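Local coordinates for GrgF (Penicillium sp. sh18, PDB 6LZH), which transfers polyketide chains in the biosynthesis of gregatin A, a fungal polyketide with an alkylated furanone core, and adopts an alpha/beta hydrolase fold, at residues A[60-65]-A[102-107]; A[109-114]-A[122-127]; A[93-98]-A[129-134]; A[89-94]-A[118-123]; A[157-162]-A[169-174]. One frame throughout, in Å; residues are numbered along the deposited sequence.

Interaction 1: A[60-65]-A[102-107]; sequences GITCLL and PLVNEK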
# COMPACT_ATOMS: atom_id res chain seq x y z
N GLY A 60 18.31 27.83 -13.23
CA GLY A 60 17.67 27.40 -14.45
C GLY A 60 16.70 26.24 -14.32
O GLY A 60 16.24 25.72 -15.35
N ILE A 61 16.36 25.82 -13.11
CA ILE A 61 15.45 24.69 -12.92
C ILE A 61 14.10 25.20 -12.43
O ILE A 61 14.03 25.83 -11.36
CB ILE A 61 16.02 23.66 -11.93
CG1 ILE A 61 17.34 23.10 -12.44
CG2 ILE A 61 14.98 22.56 -11.68
CD1 ILE A 61 18.21 22.54 -11.33
N THR A 62 13.04 24.88 -13.17
CA THR A 62 11.68 25.22 -12.74
C THR A 62 11.22 24.26 -11.65
O THR A 62 11.20 23.04 -11.85
CB THR A 62 10.71 25.18 -13.93
OG1 THR A 62 11.04 26.23 -14.85
CG2 THR A 62 9.29 25.42 -13.46
N CYS A 63 10.84 24.81 -10.49
CA CYS A 63 10.50 23.98 -9.34
C CYS A 63 9.01 24.05 -9.01
O CYS A 63 8.40 25.12 -9.06
CB CYS A 63 11.33 24.40 -8.11
SG CYS A 63 13.11 24.15 -8.37
N LEU A 64 8.45 22.88 -8.70
CA LEU A 64 7.10 22.72 -8.18
C LEU A 64 7.21 22.26 -6.74
O LEU A 64 7.82 21.23 -6.45
CB LEU A 64 6.29 21.70 -9.00
CG LEU A 64 4.91 21.35 -8.42
CD1 LEU A 64 3.95 22.58 -8.39
CD2 LEU A 64 4.29 20.18 -9.16
N LEU A 65 6.63 23.03 -5.82
CA LEU A 65 6.65 22.70 -4.40
C LEU A 65 5.21 22.69 -3.93
O LEU A 65 4.54 23.72 -3.99
CB LEU A 65 7.48 23.75 -3.64
CG LEU A 65 7.61 23.71 -2.14
CD1 LEU A 65 8.01 22.32 -1.73
CD2 LEU A 65 8.63 24.77 -1.66
N PRO A 102 5.06 24.81 -20.79
CA PRO A 102 6.02 25.00 -21.89
C PRO A 102 7.41 25.39 -21.43
O PRO A 102 8.34 25.36 -22.24
CB PRO A 102 5.38 26.12 -22.74
CG PRO A 102 4.08 26.51 -22.05
CD PRO A 102 4.10 25.93 -20.67
N LEU A 103 7.59 25.75 -20.16
CA LEU A 103 8.92 25.96 -19.62
C LEU A 103 9.61 24.65 -19.25
O LEU A 103 10.81 24.66 -18.92
CB LEU A 103 8.86 26.86 -18.37
CG LEU A 103 8.81 28.37 -18.58
CD1 LEU A 103 8.68 29.09 -17.24
CD2 LEU A 103 10.01 28.90 -19.36
N VAL A 104 8.90 23.52 -19.29
CA VAL A 104 9.41 22.26 -18.78
C VAL A 104 9.72 21.34 -19.95
O VAL A 104 8.82 20.94 -20.70
CB VAL A 104 8.42 21.60 -17.81
CG1 VAL A 104 8.95 20.24 -17.36
CG2 VAL A 104 8.17 22.50 -16.63
N ASN A 105 11.00 21.00 -20.10
CA ASN A 105 11.43 19.93 -20.98
C ASN A 105 11.03 18.59 -20.38
O ASN A 105 11.53 18.21 -19.32
CB ASN A 105 12.94 20.01 -21.17
CG ASN A 105 13.49 18.94 -22.09
OD1 ASN A 105 12.94 17.84 -22.22
ND2 ASN A 105 14.61 19.25 -22.73
N GLU A 106 10.15 17.85 -21.07
CA GLU A 106 9.58 16.66 -20.44
C GLU A 106 10.59 15.54 -20.28
O GLU A 106 10.29 14.55 -19.60
CB GLU A 106 8.37 16.17 -21.23
CG GLU A 106 8.68 15.81 -22.66
CD GLU A 106 7.50 15.15 -23.34
OE1 GLU A 106 7.72 14.37 -24.30
OE2 GLU A 106 6.35 15.39 -22.91
N LYS A 107 11.78 15.65 -20.87
CA LYS A 107 12.83 14.68 -20.62
C LYS A 107 13.78 15.13 -19.51
O LYS A 107 14.80 14.46 -19.28
CB LYS A 107 13.60 14.40 -21.92
CG LYS A 107 12.88 13.40 -22.85
CD LYS A 107 13.14 13.67 -24.34
CE LYS A 107 13.16 15.17 -24.67
NZ LYS A 107 12.82 15.54 -26.12
O HOH W 1 12.51 24.97 -16.70
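Thr62 meets Leu103 through a water and one loose contact, and Val104 through a distant methyl pair, an instance of a strand joined by very little surface to the loop and short strand that follow helix 84-99. The hydroxyl of Thr62 donates to the water, OG1 lying 2.7 Å from its oxygen, and the water passes a hydrogen on to the backbone O of Leu103 at 2.8 Å. OG1 also takes a hydrogen bond from the backbone N of Ala28, so the buried hydroxyl donates one bond and accepts another.

The van der Waals contacts divide between the two branches of the threonine. OG1 comes to 4.2 Å of Leu103 CB, an oxygen beside a methylene, the two side chains crossing at about a right angle. The methyl CG2, anti to the backbone N (OG1 chi1 -66°), approaches Val104 CG2 at 4.5 Å, the one apolar pair and a distant brush. Phe98 of helix 84-99 touches both Thr62 and Val104 on this side.

Within 102-107, Asn105 OD1 accepts from Lys107 N at 2.8 Å, an Asx turn that shapes the corner leading into strand 108-114. Gly60 completes a Schellman motif closing helix 49-58 just before strand 62-66.

Strand 62-66, helix 84-99 and strand 108-114 form a beta-alpha-beta crossover that passes over strand 32-38, as expected in the alpha/beta hydrolase fold; this contact lies at its base.

Interaction 2: A[109-114]-A[122-127]; sequences IALWGL and LAAAAF
Leu111, Ala124 and Ala125 carry this contact, a compact example of a helix laid on the strand that precedes it. Leu111 contributes more than half of the buried surface. Its CG stands anti to the carbonyl carbon (chi1 -57°), and the chain then runs extended to CD1, the methyl that makes the touch. CD1 meets the CB of Ala124 at 3.7 Å, methyl against methyl. Ala125 offers its backbone instead: its N lies 4.1 Å from the same Leu111 CD1. The small alanine side chains let the leucine methyl come up to the helix backbone itself; the side chains that meet are apolar and the junction is buried.

Strand 108-114 and helix 116-127 are joined by a sharp turn carrying Cys115, probably the catalytic nucleophile, in what looks like a nucleophile elbow. Leu111 lies four residues before Cys115 and Ala124 nine after it, where helix and strand run back alongside each other. In the sheet, Leu111 is hydrogen-bonded through its backbone to strand 133-137, while Ala110 pairs with strand 32-38. Helix 84-99 flanks helix 116-127 through Leu91 and His92, which touch Ala124, and Phe127 meets Tyr213 of the second subunit edge-to-face.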
# COMPACT_ATOMS: atom_id res chain seq x y z
N ILE A 109 12.61 16.15 -16.14
CA ILE A 109 11.79 16.32 -14.94
C ILE A 109 12.37 15.43 -13.86
O ILE A 109 12.38 14.20 -14.01
CB ILE A 109 10.32 15.98 -15.21
CG1 ILE A 109 9.73 17.01 -16.19
CG2 ILE A 109 9.54 15.98 -13.89
CD1 ILE A 109 8.30 16.72 -16.62
N ALA A 110 12.85 16.05 -12.79
CA ALA A 110 13.45 15.33 -11.68
C ALA A 110 12.56 15.42 -10.44
O ALA A 110 11.68 16.29 -10.34
CB ALA A 110 14.86 15.88 -11.40
N LEU A 111 12.74 14.48 -9.52
CA LEU A 111 12.07 14.49 -8.24
C LEU A 111 13.10 14.72 -7.15
O LEU A 111 14.21 14.18 -7.22
CB LEU A 111 11.35 13.16 -7.98
CG LEU A 111 10.31 12.70 -9.02
CD1 LEU A 111 9.67 11.38 -8.57
CD2 LEU A 111 9.25 13.80 -9.22
N TRP A 112 12.71 15.46 -6.11
CA TRP A 112 13.59 15.78 -4.99
C TRP A 112 12.75 15.69 -3.73
O TRP A 112 11.63 16.17 -3.69
CB TRP A 112 14.17 17.19 -5.17
CG TRP A 112 15.15 17.72 -4.14
CD1 TRP A 112 16.51 17.91 -4.30
CD2 TRP A 112 14.84 18.23 -2.84
NE1 TRP A 112 17.06 18.45 -3.16
CE2 TRP A 112 16.06 18.66 -2.25
CE3 TRP A 112 13.66 18.34 -2.10
CZ2 TRP A 112 16.12 19.21 -0.96
CZ3 TRP A 112 13.72 18.87 -0.81
CH2 TRP A 112 14.93 19.30 -0.26
N GLY A 113 13.29 15.08 -2.68
CA GLY A 113 12.52 14.93 -1.46
C GLY A 113 13.40 14.99 -0.24
O GLY A 113 14.53 14.47 -0.24
N LEU A 114 12.88 15.59 0.83
CA LEU A 114 13.56 15.67 2.12
C LEU A 114 12.81 14.82 3.14
O LEU A 114 11.58 14.90 3.25
CB LEU A 114 13.63 17.12 2.60
CG LEU A 114 14.15 17.34 4.03
CD1 LEU A 114 15.63 16.92 4.16
CD2 LEU A 114 13.97 18.79 4.44
N LEU A 122 11.76 8.41 -3.80
CA LEU A 122 12.36 7.17 -4.29
C LEU A 122 11.29 6.20 -4.79
O LEU A 122 11.49 5.50 -5.80
CB LEU A 122 13.20 6.53 -3.19
CG LEU A 122 14.43 7.35 -2.78
CD1 LEU A 122 15.03 6.87 -1.48
CD2 LEU A 122 15.48 7.40 -3.90
N ALA A 123 10.16 6.10 -4.08
CA ALA A 123 9.12 5.17 -4.51
C ALA A 123 8.52 5.61 -5.84
O ALA A 123 8.26 4.78 -6.71
CB ALA A 123 8.03 5.07 -3.44
N ALA A 124 8.28 6.91 -6.00
CA ALA A 124 7.74 7.38 -7.27
C ALA A 124 8.72 7.12 -8.41
O ALA A 124 8.31 6.73 -9.51
CB ALA A 124 7.38 8.87 -7.17
N ALA A 125 10.02 7.31 -8.15
CA ALA A 125 11.03 7.02 -9.18
C ALA A 125 11.08 5.53 -9.49
O ALA A 125 11.48 5.13 -10.59
CB ALA A 125 12.41 7.49 -8.72
N ALA A 126 10.69 4.69 -8.53
CA ALA A 126 10.67 3.25 -8.77
C ALA A 126 9.65 2.89 -9.84
O ALA A 126 9.82 1.90 -10.56
CB ALA A 126 10.35 2.51 -7.47
N PHE A 127 8.57 3.66 -9.95
CA PHE A 127 7.44 3.28 -10.78
C PHE A 127 7.31 4.09 -12.06
O PHE A 127 6.71 3.60 -13.03
CB PHE A 127 6.13 3.40 -9.98
CG PHE A 127 6.11 2.59 -8.72
CD1 PHE A 127 6.57 1.28 -8.71
CD2 PHE A 127 5.63 3.14 -7.53
CE1 PHE A 127 6.56 0.52 -7.54
CE2 PHE A 127 5.60 2.38 -6.36
CZ PHE A 127 6.07 1.06 -6.37

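Interaction 3: A[93-98]-A[129-134]; sequences DAVTWF and KRVAAA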
# COMPACT_ATOMS: atom_id res chain seq x y z
N ASP A 93 0.92 12.08 -10.72
CA ASP A 93 -0.04 13.07 -11.22
C ASP A 93 0.63 14.44 -11.36
O ASP A 93 0.33 15.20 -12.28
CB ASP A 93 -1.26 13.14 -10.29
CG ASP A 93 -2.04 11.84 -10.27
OD1 ASP A 93 -1.90 11.06 -11.24
OD2 ASP A 93 -2.79 11.59 -9.27
N ALA A 94 1.56 14.75 -10.45
CA ALA A 94 2.30 16.00 -10.57
C ALA A 94 3.17 16.01 -11.83
O ALA A 94 3.22 17.02 -12.54
CB ALA A 94 3.16 16.20 -9.31
N VAL A 95 3.84 14.89 -12.13
CA VAL A 95 4.64 14.80 -13.35
C VAL A 95 3.75 15.02 -14.58
O VAL A 95 4.10 15.78 -15.49
CB VAL A 95 5.38 13.45 -13.41
CG1 VAL A 95 5.86 13.14 -14.84
CG2 VAL A 95 6.54 13.41 -12.41
N THR A 96 2.59 14.36 -14.61
CA THR A 96 1.62 14.54 -15.70
C THR A 96 1.26 16.00 -15.89
O THR A 96 1.29 16.52 -17.01
CB THR A 96 0.36 13.73 -15.40
OG1 THR A 96 0.69 12.34 -15.36
CG2 THR A 96 -0.73 13.98 -16.45
N TRP A 97 0.90 16.68 -14.79
CA TRP A 97 0.61 18.11 -14.83
C TRP A 97 1.80 18.91 -15.35
O TRP A 97 1.66 19.76 -16.24
CB TRP A 97 0.22 18.57 -13.42
CG TRP A 97 -0.07 20.02 -13.30
CD1 TRP A 97 -1.23 20.65 -13.62
CD2 TRP A 97 0.82 21.02 -12.78
NE1 TRP A 97 -1.12 22.01 -13.35
CE2 TRP A 97 0.13 22.25 -12.83
CE3 TRP A 97 2.13 21.00 -12.29
CZ2 TRP A 97 0.71 23.45 -12.41
CZ3 TRP A 97 2.70 22.19 -11.86
CH2 TRP A 97 1.99 23.39 -11.93
N PHE A 98 2.99 18.66 -14.79
CA PHE A 98 4.13 19.51 -15.06
C PHE A 98 4.54 19.46 -16.52
O PHE A 98 4.96 20.48 -17.09
CB PHE A 98 5.32 19.10 -14.18
CG PHE A 98 6.21 20.25 -13.83
CD1 PHE A 98 5.95 21.48 -14.39
CD2 PHE A 98 7.27 20.13 -12.95
CE1 PHE A 98 6.70 22.57 -14.10
CE2 PHE A 98 8.06 21.25 -12.64
CZ PHE A 98 7.76 22.46 -13.24
N LYS A 129 8.91 5.89 -15.14
CA LYS A 129 10.07 6.11 -15.99
C LYS A 129 10.00 7.41 -16.79
O LYS A 129 10.93 7.68 -17.57
CB LYS A 129 10.26 4.91 -16.94
CG LYS A 129 10.57 3.64 -16.19
CD LYS A 129 11.85 3.80 -15.38
CE LYS A 129 11.87 2.80 -14.23
NZ LYS A 129 12.01 3.45 -12.90
N ARG A 130 8.94 8.21 -16.65
CA ARG A 130 8.96 9.57 -17.16
C ARG A 130 9.86 10.48 -16.34
O ARG A 130 10.20 11.57 -16.80
CB ARG A 130 7.54 10.16 -17.20
CG ARG A 130 6.54 9.30 -18.01
CD ARG A 130 5.12 9.79 -17.79
NE ARG A 130 4.78 9.77 -16.37
CZ ARG A 130 3.73 10.39 -15.84
NH1 ARG A 130 2.89 11.08 -16.62
NH2 ARG A 130 3.51 10.31 -14.53
N VAL A 131 10.26 10.05 -15.14
CA VAL A 131 11.14 10.85 -14.29
C VAL A 131 12.57 10.68 -14.79
O VAL A 131 13.03 9.55 -15.03
CB VAL A 131 10.99 10.41 -12.82
CG1 VAL A 131 12.06 11.04 -11.93
CG2 VAL A 131 9.58 10.74 -12.32
N ALA A 132 13.29 11.79 -14.96
CA ALA A 132 14.64 11.73 -15.50
C ALA A 132 15.69 11.47 -14.44
O ALA A 132 16.75 10.93 -14.76
CB ALA A 132 14.96 13.02 -16.26
N ALA A 133 15.41 11.82 -13.18
CA ALA A 133 16.39 11.73 -12.10
C ALA A 133 15.66 11.95 -10.79
O ALA A 133 14.61 12.58 -10.75
CB ALA A 133 17.52 12.76 -12.27
N ALA A 134 16.24 11.43 -9.70
CA ALA A 134 15.62 11.54 -8.39
C ALA A 134 16.69 11.81 -7.35
O ALA A 134 17.77 11.21 -7.40
CB ALA A 134 14.85 10.26 -8.00
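The guanidinium of Arg130 is the flat group at the centre of this contact, with Val95 over one face and Thr96 at its edge. Val95 CG1 sits over the middle of the plane, 3.6 Å from CZ. Thr96 OG1 lies in the plane and accepts from Arg130 NH1 at 2.8 Å, the bond almost straight at 175°. The other nitrogens are engaged too: NE forms a salt bridge with Asp128, and NH2 donates to the backbone O of His92. Thr96 OG1 in turn is hydrogen-bonded to that same carbonyl, so hydroxyl, guanidinium and helix carbonyl make a small closed network that fixes the rotation of the group. A bend in the arginine chain (chi3 -57°) turns its head onto the helix.

A leucine in place of Arg130 would probably leave Asp128 without its salt-bridge mate, and Thr96 OG1 and the His92 carbonyl each without an arginine donor. Beside the guanidinium contact, Val95 CG2 packs on Val131 CG2 at 4.0 Å, the two side chains crossing at about a right angle.

Helix 84-99 is thereby tied to the loop that leads from helix 116-127 into strand 133-137. Val95 also rests on Ile36 of strand 32-38, and the second subunit comes up against the polar side, its Met158 packing on Arg130 and its Ala162 on Thr96.

Interaction 4: A[89-94]-A[118-123]; sequences EHLHDA and GNVTLA
Leu91 and Val120 form the tight part of this helix-helix contact, with CD1 of the leucine 3.5 Å from CG1 of the valine. One methyl does nearly all the work. The same Leu91 CD1 lies 3.9 Å from the backbone O of Val120 and 4.1 Å from CA of Thr121, so it rests on the helix backbone beside the valine branch. Val120 presents CG1 because that methyl is anti to its backbone N (chi1 167°). Thr121 joins at longer range, its OG1 being 4.4 Å from Leu91 CD1; that hydroxyl is hydrogen-bonded to the backbone O of Gly117, one turn back in its own helix. Val120 is about 10 Å, side chain to side chain, from the probable nucleophile Cys115, just ahead of its helix.

Away from this point the helices part. The imidazole of His92 comes no nearer than 5.0 Å to 118-123, and Glu89, partly exposed, sets off away from 118-123 at its CB. These polar groups work on the dimer side instead: His92 NE2 is hydrogen-bonded to Tyr213 of the second subunit, and Glu89 forms a salt bridge with Arg161 of that subunit. A close apolar core thus gives way to a flank completed by another chain.

Helices 84-99 and 116-127 lie side by side on one face of the sheet, where Leu91 and Thr121 both touch Ser38 of strand 32-38.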
# COMPACT_ATOMS: atom_id res chain seq x y z
N GLU A 89 1.85 8.06 -5.66
CA GLU A 89 0.92 8.13 -6.78
C GLU A 89 0.68 9.57 -7.19
O GLU A 89 0.63 9.89 -8.38
CB GLU A 89 -0.40 7.47 -6.41
CG GLU A 89 -0.41 5.96 -6.53
CD GLU A 89 -1.78 5.41 -6.22
OE1 GLU A 89 -2.71 5.57 -7.04
OE2 GLU A 89 -1.94 4.87 -5.13
N HIS A 90 0.55 10.46 -6.21
CA HIS A 90 0.27 11.85 -6.51
C HIS A 90 1.45 12.51 -7.21
O HIS A 90 1.25 13.43 -8.01
CB HIS A 90 -0.10 12.58 -5.22
CG HIS A 90 -1.47 12.24 -4.72
ND1 HIS A 90 -1.94 12.65 -3.50
CD2 HIS A 90 -2.47 11.52 -5.30
CE1 HIS A 90 -3.18 12.20 -3.33
NE2 HIS A 90 -3.52 11.52 -4.41
N LEU A 91 2.67 12.04 -6.96
CA LEU A 91 3.83 12.55 -7.70
C LEU A 91 3.77 12.16 -9.17
O LEU A 91 4.24 12.92 -10.03
CB LEU A 91 5.12 12.05 -7.08
CG LEU A 91 5.59 12.78 -5.82
CD1 LEU A 91 6.83 12.10 -5.28
CD2 LEU A 91 5.88 14.26 -6.12
N HIS A 92 3.19 11.00 -9.49
CA HIS A 92 2.92 10.69 -10.90
C HIS A 92 1.93 11.69 -11.50
O HIS A 92 2.05 12.10 -12.66
CB HIS A 92 2.36 9.28 -11.06
CG HIS A 92 3.12 8.21 -10.33
ND1 HIS A 92 4.49 8.27 -10.13
CD2 HIS A 92 2.71 7.05 -9.76
CE1 HIS A 92 4.88 7.19 -9.47
NE2 HIS A 92 3.82 6.44 -9.24
N ASP A 93 0.92 12.08 -10.72
CA ASP A 93 -0.04 13.07 -11.22
C ASP A 93 0.63 14.44 -11.36
O ASP A 93 0.33 15.20 -12.28
CB ASP A 93 -1.26 13.14 -10.29
CG ASP A 93 -2.04 11.84 -10.27
OD1 ASP A 93 -1.90 11.06 -11.24
OD2 ASP A 93 -2.79 11.59 -9.27
N ALA A 94 1.56 14.75 -10.45
CA ALA A 94 2.30 16.00 -10.57
C ALA A 94 3.17 16.01 -11.83
O ALA A 94 3.22 17.02 -12.54
CB ALA A 94 3.16 16.20 -9.31
N GLY A 118 11.61 12.19 0.84
CA GLY A 118 12.62 11.43 0.11
C GLY A 118 12.24 9.98 -0.04
O GLY A 118 12.59 9.35 -1.04
N ASN A 119 11.52 9.43 0.94
CA ASN A 119 10.95 8.10 0.81
C ASN A 119 9.96 8.08 -0.36
O ASN A 119 10.06 7.24 -1.26
CB ASN A 119 10.27 7.72 2.13
CG ASN A 119 9.63 6.33 2.10
OD1 ASN A 119 8.76 6.05 1.29
ND2 ASN A 119 10.04 5.48 3.03
N VAL A 120 9.02 9.02 -0.37
CA VAL A 120 8.01 9.07 -1.44
C VAL A 120 8.67 9.33 -2.80
O VAL A 120 8.24 8.80 -3.83
CB VAL A 120 6.97 10.15 -1.07
CG1 VAL A 120 6.09 10.50 -2.23
CG2 VAL A 120 6.14 9.68 0.13
N THR A 121 9.69 10.19 -2.82
CA THR A 121 10.43 10.47 -4.06
C THR A 121 11.05 9.19 -4.64
O THR A 121 10.93 8.91 -5.84
CB THR A 121 11.50 11.54 -3.79
OG1 THR A 121 10.88 12.82 -3.60
CG2 THR A 121 12.51 11.66 -4.97
N LEU A 122 11.76 8.41 -3.80
CA LEU A 122 12.36 7.17 -4.29
C LEU A 122 11.29 6.20 -4.79
O LEU A 122 11.49 5.50 -5.80
CB LEU A 122 13.20 6.53 -3.19
CG LEU A 122 14.43 7.35 -2.78
CD1 LEU A 122 15.03 6.87 -1.48
CD2 LEU A 122 15.48 7.40 -3.90
N ALA A 123 10.16 6.10 -4.08
CA ALA A 123 9.12 5.17 -4.51
C ALA A 123 8.52 5.61 -5.84
O ALA A 123 8.26 4.78 -6.71
CB ALA A 123 8.03 5.07 -3.44

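Interaction 5: A[157-162]-A[169-174]; sequences AMHDRA and EPMYLP
Asp160 and Met171 both extend CG away from their own backbone N, the aspartate with chi1 -178°, and the two side chains slide past each other in opposite directions. This brings the carboxylate over the methionine backbone. Met171 N donates to Asp160 OD1 at 2.8 Å; the donor comes from above the carboxylate plane, 47° out of it, and the bond is fairly straight. OD1 also rests 3.5 Å from Met171 CB.

Two waters widen the grip. One donates to Asp160 OD1 and to the backbone O of Glu169, 2.6 Å away; the other donates to Asp160 OD2 and to the backbone O of Met171, 2.9 Å away. OD2 further takes a salt bridge from Arg164 and a hydrogen bond from Gln210, which would favour the charged form of this buried acid. An alanine in place of Asp160 would probably leave Met171 N without its acceptor and Arg164 without its mate, costing the helix its direct hydrogen bond to the returning chain.

The far end of Met171 bends back to the helix, where CE meets the edge of the His159 ring in its plane, 3.6 Å from ND1.

An acid on a helix thus holds the chain that returns beside it into strand 172-174, which pairs with 206-208. The region lies between strands 133-137 and 232-237, where alpha/beta hydrolases commonly carry their cap, and is consistent with such an insertion.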
# COMPACT_ATOMS: atom_id res chain seq x y z
N ALA A 157 -6.14 1.87 15.63
CA ALA A 157 -6.55 1.99 14.24
C ALA A 157 -7.84 1.22 13.97
O ALA A 157 -8.70 1.69 13.20
CB ALA A 157 -5.42 1.51 13.32
N MET A 158 -8.02 0.05 14.58
CA MET A 158 -9.28 -0.67 14.41
C MET A 158 -10.43 0.08 15.07
O MET A 158 -11.53 0.17 14.51
CB MET A 158 -9.21 -2.10 14.97
CG MET A 158 -8.24 -3.07 14.25
SD MET A 158 -8.47 -3.19 12.45
CE MET A 158 -7.20 -2.07 11.85
N HIS A 159 -10.19 0.63 16.26
CA HIS A 159 -11.24 1.41 16.91
C HIS A 159 -11.57 2.67 16.11
O HIS A 159 -12.73 3.08 16.01
CB HIS A 159 -10.82 1.77 18.33
CG HIS A 159 -11.84 2.58 19.08
ND1 HIS A 159 -11.75 3.95 19.23
CD2 HIS A 159 -12.98 2.21 19.71
CE1 HIS A 159 -12.78 4.38 19.93
NE2 HIS A 159 -13.54 3.35 20.24
N ASP A 160 -10.55 3.29 15.52
CA ASP A 160 -10.75 4.50 14.73
C ASP A 160 -11.65 4.24 13.52
O ASP A 160 -12.58 5.02 13.24
CB ASP A 160 -9.39 5.06 14.30
CG ASP A 160 -9.52 6.35 13.51
OD1 ASP A 160 -10.19 7.28 13.99
OD2 ASP A 160 -8.96 6.41 12.39
N ARG A 161 -11.38 3.16 12.78
CA ARG A 161 -12.25 2.78 11.66
C ARG A 161 -13.70 2.68 12.11
O ARG A 161 -14.61 3.27 11.50
CB ARG A 161 -11.82 1.42 11.08
CG ARG A 161 -10.52 1.39 10.31
CD ARG A 161 -10.39 0.10 9.48
NE ARG A 161 -11.13 0.17 8.21
CZ ARG A 161 -10.64 0.68 7.08
NH1 ARG A 161 -9.41 1.17 7.03
NH2 ARG A 161 -11.38 0.70 5.97
N ALA A 162 -13.94 1.85 13.13
CA ALA A 162 -15.31 1.57 13.57
C ALA A 162 -16.01 2.83 14.07
O ALA A 162 -17.21 3.03 13.83
CB ALA A 162 -15.30 0.51 14.66
N GLU A 169 -15.25 11.75 14.74
CA GLU A 169 -14.09 12.34 14.10
C GLU A 169 -12.91 11.37 14.12
O GLU A 169 -12.84 10.49 14.98
CB GLU A 169 -13.70 13.64 14.80
CG GLU A 169 -14.73 14.76 14.66
CD GLU A 169 -15.00 15.10 13.22
OE1 GLU A 169 -16.17 14.93 12.79
OE2 GLU A 169 -14.06 15.51 12.51
N PRO A 170 -11.96 11.53 13.20
CA PRO A 170 -10.79 10.64 13.19
C PRO A 170 -9.95 10.84 14.44
O PRO A 170 -9.89 11.92 15.02
CB PRO A 170 -10.03 11.05 11.93
CG PRO A 170 -11.05 11.81 11.07
CD PRO A 170 -11.95 12.48 12.07
N MET A 171 -9.30 9.77 14.88
CA MET A 171 -8.46 9.82 16.06
C MET A 171 -7.03 10.18 15.69
O MET A 171 -6.49 9.72 14.69
CB MET A 171 -8.51 8.49 16.80
CG MET A 171 -7.58 8.38 17.98
SD MET A 171 -7.36 6.65 18.45
CE MET A 171 -9.05 6.06 18.29
N TYR A 172 -6.41 11.02 16.52
CA TYR A 172 -5.04 11.46 16.29
C TYR A 172 -4.17 11.10 17.48
O TYR A 172 -4.65 10.98 18.61
CB TYR A 172 -4.99 12.97 16.04
CG TYR A 172 -5.56 13.35 14.69
CD1 TYR A 172 -6.91 13.60 14.54
CD2 TYR A 172 -4.74 13.47 13.57
CE1 TYR A 172 -7.45 13.93 13.32
CE2 TYR A 172 -5.27 13.80 12.34
CZ TYR A 172 -6.63 14.03 12.22
OH TYR A 172 -7.17 14.37 11.01
N LEU A 173 -2.89 10.88 17.20
CA LEU A 173 -1.92 10.75 18.26
C LEU A 173 -1.06 12.00 18.33
O LEU A 173 -0.71 12.55 17.29
CB LEU A 173 -1.02 9.54 18.03
CG LEU A 173 -1.75 8.22 18.17
CD1 LEU A 173 -0.79 7.08 17.90
CD2 LEU A 173 -2.37 8.13 19.56
N PRO A 174 -0.69 12.46 19.53
CA PRO A 174 0.28 13.55 19.63
C PRO A 174 1.69 13.02 19.47
O PRO A 174 1.98 11.84 19.68
CB PRO A 174 0.05 14.08 21.05
CG PRO A 174 -0.29 12.84 21.82
CD PRO A 174 -1.08 11.95 20.85
O HOH W 2 -12.36 7.97 15.54
O HOH W 3 -7.15 8.32 12.25

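From the N terminus, interaction 1 opens first, closing the loop from strand 62-66 through helix 84-99 to the entry of strand 108-114. Interactions 3 and 4 start inside that loop, from overlapping parts of helix 84-99, and end beyond it, so both cross interaction 1. Interaction 2 is a short closure of strand 108-114 with helix 116-127; it falls within the span of interaction 3 and ends on the same helix as interaction 4. Together these four knit two helices to the parallel core of the sheet. Interaction 5 follows in series, its centre about 40 Å from that of interaction 1, and closes a small loop in the probable cap.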